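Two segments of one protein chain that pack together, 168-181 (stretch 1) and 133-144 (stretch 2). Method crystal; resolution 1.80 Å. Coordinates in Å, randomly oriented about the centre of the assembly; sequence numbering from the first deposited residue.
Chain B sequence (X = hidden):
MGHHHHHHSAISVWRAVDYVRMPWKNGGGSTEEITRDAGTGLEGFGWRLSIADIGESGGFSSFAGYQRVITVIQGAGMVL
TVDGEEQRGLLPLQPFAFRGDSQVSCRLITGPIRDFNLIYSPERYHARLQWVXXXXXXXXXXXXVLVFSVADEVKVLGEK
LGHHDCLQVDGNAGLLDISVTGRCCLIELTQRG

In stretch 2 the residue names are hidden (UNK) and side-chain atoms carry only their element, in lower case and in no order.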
# COMPACT_ATOMS: atom_id res chain seq x y z
N GLN B 168 -0.34 -1.53 9.60
CA GLN B 168 -1.71 -1.06 9.53
C GLN B 168 -2.69 -2.18 9.86
O GLN B 168 -2.60 -3.28 9.28
CB GLN B 168 -2.04 -0.54 8.16
CG GLN B 168 -3.46 -0.06 7.96
CD GLN B 168 -3.68 0.72 6.65
OE1 GLN B 168 -2.74 1.15 6.00
NE2 GLN B 168 -4.94 1.05 6.38
N VAL B 169 -3.58 -1.92 10.82
CA VAL B 169 -4.69 -2.83 11.10
C VAL B 169 -5.89 -2.16 10.48
O VAL B 169 -6.17 -0.93 10.67
CB VAL B 169 -4.94 -3.05 12.60
CG1 VAL B 169 -6.17 -3.98 12.76
CG2 VAL B 169 -3.75 -3.48 13.29
N ASP B 170 -6.69 -2.88 9.72
CA ASP B 170 -7.91 -2.32 9.06
C ASP B 170 -9.11 -3.18 9.42
O ASP B 170 -8.97 -4.34 9.76
CB ASP B 170 -7.86 -2.43 7.55
CG ASP B 170 -7.13 -1.32 6.88
OD1 ASP B 170 -7.29 -0.14 7.28
OD2 ASP B 170 -6.50 -1.70 5.82
N GLY B 171 -10.28 -2.58 9.29
CA GLY B 171 -11.55 -3.31 9.52
C GLY B 171 -11.77 -3.84 10.90
O GLY B 171 -12.47 -4.81 11.12
N ASN B 172 -11.22 -3.18 11.89
CA ASN B 172 -11.46 -3.64 13.24
C ASN B 172 -12.87 -3.32 13.67
O ASN B 172 -13.34 -2.17 13.41
CB ASN B 172 -10.50 -2.93 14.16
CG ASN B 172 -10.74 -3.26 15.60
OD1 ASN B 172 -10.77 -4.47 15.90
ND2 ASN B 172 -10.72 -2.25 16.50
N ALA B 173 -13.52 -4.30 14.30
CA ALA B 173 -14.86 -4.13 14.77
C ALA B 173 -15.11 -4.59 16.22
O ALA B 173 -16.24 -4.69 16.64
CB ALA B 173 -15.81 -4.83 13.83
N GLY B 174 -14.10 -4.74 17.02
CA GLY B 174 -14.24 -5.02 18.45
C GLY B 174 -13.17 -4.24 19.20
O GLY B 174 -12.66 -3.22 18.70
N LEU B 175 -12.77 -4.71 20.39
CA LEU B 175 -11.75 -4.00 21.14
C LEU B 175 -10.44 -4.69 20.92
O LEU B 175 -10.20 -5.80 21.46
CB LEU B 175 -12.07 -4.01 22.65
CG LEU B 175 -11.18 -3.16 23.55
CD1 LEU B 175 -11.34 -1.67 23.27
CD2 LEU B 175 -11.49 -3.45 25.03
N LEU B 176 -9.53 -4.02 20.24
CA LEU B 176 -8.23 -4.57 19.93
C LEU B 176 -7.30 -4.37 21.07
O LEU B 176 -7.30 -3.32 21.65
CB LEU B 176 -7.67 -3.81 18.75
CG LEU B 176 -7.95 -4.33 17.39
CD1 LEU B 176 -7.53 -3.23 16.44
CD2 LEU B 176 -7.06 -5.56 17.20
N ASP B 177 -6.47 -5.35 21.43
CA ASP B 177 -5.47 -5.22 22.51
C ASP B 177 -4.12 -5.34 21.91
O ASP B 177 -3.77 -6.43 21.41
CB ASP B 177 -5.69 -6.42 23.47
CG ASP B 177 -4.71 -6.54 24.58
OD1 ASP B 177 -3.71 -5.82 24.77
OD2 ASP B 177 -5.02 -7.47 25.39
N ILE B 178 -3.39 -4.26 21.87
CA ILE B 178 -2.18 -4.14 21.06
C ILE B 178 -1.02 -3.75 21.98
O ILE B 178 -1.04 -2.76 22.67
CB ILE B 178 -2.32 -3.11 19.90
CG1 ILE B 178 -3.44 -3.55 18.96
CG2 ILE B 178 -0.97 -2.98 19.20
CD1 ILE B 178 -3.76 -2.53 17.90
N SER B 179 0.04 -4.57 21.94
CA SER B 179 1.28 -4.24 22.60
C SER B 179 2.29 -3.79 21.57
O SER B 179 2.38 -4.39 20.48
CB SER B 179 1.82 -5.47 23.34
OG SER B 179 0.96 -5.88 24.45
N VAL B 180 3.09 -2.78 21.91
CA VAL B 180 4.11 -2.30 21.02
C VAL B 180 5.40 -2.09 21.80
O VAL B 180 5.34 -1.62 22.93
CB VAL B 180 3.72 -0.95 20.39
CG1 VAL B 180 4.74 -0.51 19.40
CG2 VAL B 180 2.39 -1.04 19.73
N THR B 181 6.54 -2.43 21.22
CA THR B 181 7.84 -2.13 21.85
C THR B 181 8.70 -1.39 20.89
O THR B 181 8.89 -1.84 19.72
CB THR B 181 8.56 -3.46 22.29
OG1 THR B 181 7.74 -4.13 23.27
CG2 THR B 181 9.91 -3.12 22.88
N UNK B 133 7.48 5.37 23.25
CA UNK B 133 8.72 4.64 23.26
C UNK B 133 8.61 3.59 24.32
O UNK B 133 7.66 3.58 25.12
o UNK B 133 12.21 5.78 23.40
c UNK B 133 9.88 5.57 23.50
o UNK B 133 11.43 3.86 22.61
c UNK B 133 11.26 4.98 23.15
N UNK B 134 9.54 2.67 24.33
CA UNK B 134 9.53 1.63 25.36
C UNK B 134 8.42 0.61 25.12
O UNK B 134 7.94 0.41 24.01
N UNK B 135 7.93 0.05 26.20
CA UNK B 135 6.90 -0.98 26.14
C UNK B 135 5.53 -0.32 26.35
O UNK B 135 5.33 0.43 27.29
c UNK B 135 8.52 -2.78 26.88
c UNK B 135 7.19 -2.10 27.16
c UNK B 135 6.05 -3.10 27.16
N UNK B 136 4.60 -0.53 25.44
CA UNK B 136 3.28 0.11 25.50
C UNK B 136 2.22 -0.96 25.26
O UNK B 136 2.45 -2.02 24.58
o UNK B 136 2.93 3.78 25.24
c UNK B 136 3.12 1.13 24.40
n UNK B 136 5.11 3.60 25.98
c UNK B 136 4.10 3.24 25.20
c UNK B 136 4.29 2.11 24.34
N UNK B 137 1.01 -0.71 25.77
CA UNK B 137 -0.12 -1.60 25.54
C UNK B 137 -1.37 -0.75 25.57
O UNK B 137 -1.52 0.04 26.53
n UNK B 137 -2.50 -5.63 27.33
c UNK B 137 -1.34 -3.65 26.34
n UNK B 137 -2.22 -6.51 29.38
c UNK B 137 -2.86 -6.53 28.23
c UNK B 137 -0.25 -2.66 26.62
n UNK B 137 -3.81 -7.42 27.93
c UNK B 137 -1.52 -4.59 27.55
N UNK B 138 -2.18 -0.84 24.55
CA UNK B 138 -3.43 -0.13 24.51
C UNK B 138 -4.55 -0.96 24.00
O UNK B 138 -4.34 -1.92 23.26
c UNK B 138 -2.26 0.69 19.61
c UNK B 138 -2.96 1.03 22.27
c UNK B 138 -3.91 1.07 21.33
c UNK B 138 -3.56 0.94 19.99
c UNK B 138 -1.31 0.65 20.54
c UNK B 138 -3.29 1.20 23.73
c UNK B 138 -1.64 0.80 21.88
N UNK B 139 -5.78 -0.57 24.36
CA UNK B 139 -7.01 -1.20 23.87
C UNK B 139 -7.73 -0.15 23.05
O UNK B 139 -7.92 0.99 23.53
c UNK B 139 -5.68 -3.15 27.66
c UNK B 139 -6.33 -2.25 26.83
c UNK B 139 -7.28 -2.67 25.90
c UNK B 139 -6.03 -4.48 27.64
c UNK B 139 -7.94 -1.69 24.98
c UNK B 139 -7.62 -3.97 25.87
c UNK B 139 -6.99 -4.92 26.75
N UNK B 140 -8.20 -0.54 21.87
CA UNK B 140 -8.88 0.42 21.02
C UNK B 140 -9.96 -0.20 20.16
O UNK B 140 -9.74 -1.28 19.58
c UNK B 140 -7.89 1.15 20.15
o UNK B 140 -8.57 2.12 19.38
N UNK B 141 -11.10 0.54 20.01
CA UNK B 141 -12.11 0.16 19.09
C UNK B 141 -11.93 0.77 17.70
O UNK B 141 -12.79 0.58 16.82
o UNK B 141 -13.55 2.02 19.69
c UNK B 141 -13.87 -0.05 20.93
c UNK B 141 -13.50 0.58 19.60
N UNK B 142 -10.87 1.51 17.46
CA UNK B 142 -10.72 2.26 16.24
C UNK B 142 -10.70 1.31 15.04
O UNK B 142 -10.21 0.16 15.11
c UNK B 142 -9.45 3.07 16.24
N UNK B 143 -11.27 1.80 13.94
CA UNK B 143 -11.35 0.94 12.77
C UNK B 143 -10.00 0.71 12.11
O UNK B 143 -9.74 -0.42 11.57
c UNK B 143 -14.33 2.68 10.89
c UNK B 143 -13.68 1.72 11.98
c UNK B 143 -12.23 1.58 11.70
n UNK B 143 -15.66 2.71 10.99
o UNK B 143 -13.65 3.39 9.97
N UNK B 144 -9.15 1.73 12.12
CA UNK B 144 -7.80 1.61 11.55
C UNK B 144 -6.77 2.05 12.58
O UNK B 144 -6.92 3.06 13.25
c UNK B 144 -7.67 2.50 10.31
o UNK B 144 -8.61 2.07 9.35
c UNK B 144 -6.27 2.45 9.72
O HOH W 1 -14.65 -1.58 16.92
O HOH W 2 -10.79 0.04 8.39

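Position 133 has four side-chain atoms, two carbons with two oxygens on the second, and touches nothing on stretch 1. A carboxylate on a short stem, or its amide, would fit the shape; with both terminal atoms oxygen, the residue is Asp133. Position 134 has no side-chain atoms, and its phi of 73° favours the residue that this absence defines, Gly134. Its O lies 3.3 Å from CA of Thr181, a CA-H...O contact.

At position 135 a single carbon carries two more, and one of these tips lies 3.9 Å from OG1 of Thr181. Three carbons branched at CB make Val135. Position 136 has three carbons in line, the third carrying one oxygen and one nitrogen: a primary amide on a long stem, Gln136. Its NE2 donates to O of Asp133 at 2.7 Å, so the amide turns back on its own stretch while the backbone pairs with Val180.

Position 137 extends through three carbons to a nitrogen, then a carbon bearing two further nitrogens. This guanidinium, on a chain with every chi near t, is Arg137. Its NE and NH2 donate to OD1 and OD2 of Asp177, each at 2.8 Å and nearly linear, giving a two-pronged salt bridge.

Position 138 carries one carbon and a ring of six, with no oxygen on the ring, hence Phe138. CB of Ile178 lies over one ring face, 3.8 Å from CZ of Phe138, in a CH-pi contact; CG2 of Val180 meets the ring edge, 4.1 Å from CE1 of Phe138. Position 139 has the same seven carbons, again without a hydroxyl, and is Phe139. It points to the other side of the sheet, where OD1 of Asp177 lies over a ring face and CD1 of Leu175 approaches CB of Phe139 at 3.8 Å.

Position 140 holds one carbon and one oxygen, the mark of Ser140; its OG accepts from N of residue 142 at 3.1 Å. At position 141 a carbon carries one oxygen and one carbon, the latter 3.8 Å from CD1 of Leu175: Thr141. A lone carbon at position 142 identifies Ala142, whose O accepts from ND2 of Asn172 at 2.8 Å.

Position 143 again shows three carbons ending in one oxygen and one nitrogen, Gln143. Its CA-to-CB bond points sideways and the amide end leads off from stretch 1, but its O accepts from N of Asn172 at 3.1 Å. Position 144 branches into one oxygen and one carbon; the carbon lies 3.9 Å from NE2 of Gln168, and the residue is Thr144.

The contact rests on an antiparallel strand pair. Paired backbone hydrogen bonds join Leu176 to Ser140, Ile178 to Phe138 and Val180 to Gln136, and the alternation sends Ile178, Val180 and Phe138 to one face, Asp177, Arg137 and Phe139 to the other. One face therefore gains apolar packing and the other a salt bridge beside an aromatic ring. Beyond the strands, Asn172 continues the attachment through its backbone and side-chain amides.

Stretch 2 133-144: DGVQRFFSTAQT
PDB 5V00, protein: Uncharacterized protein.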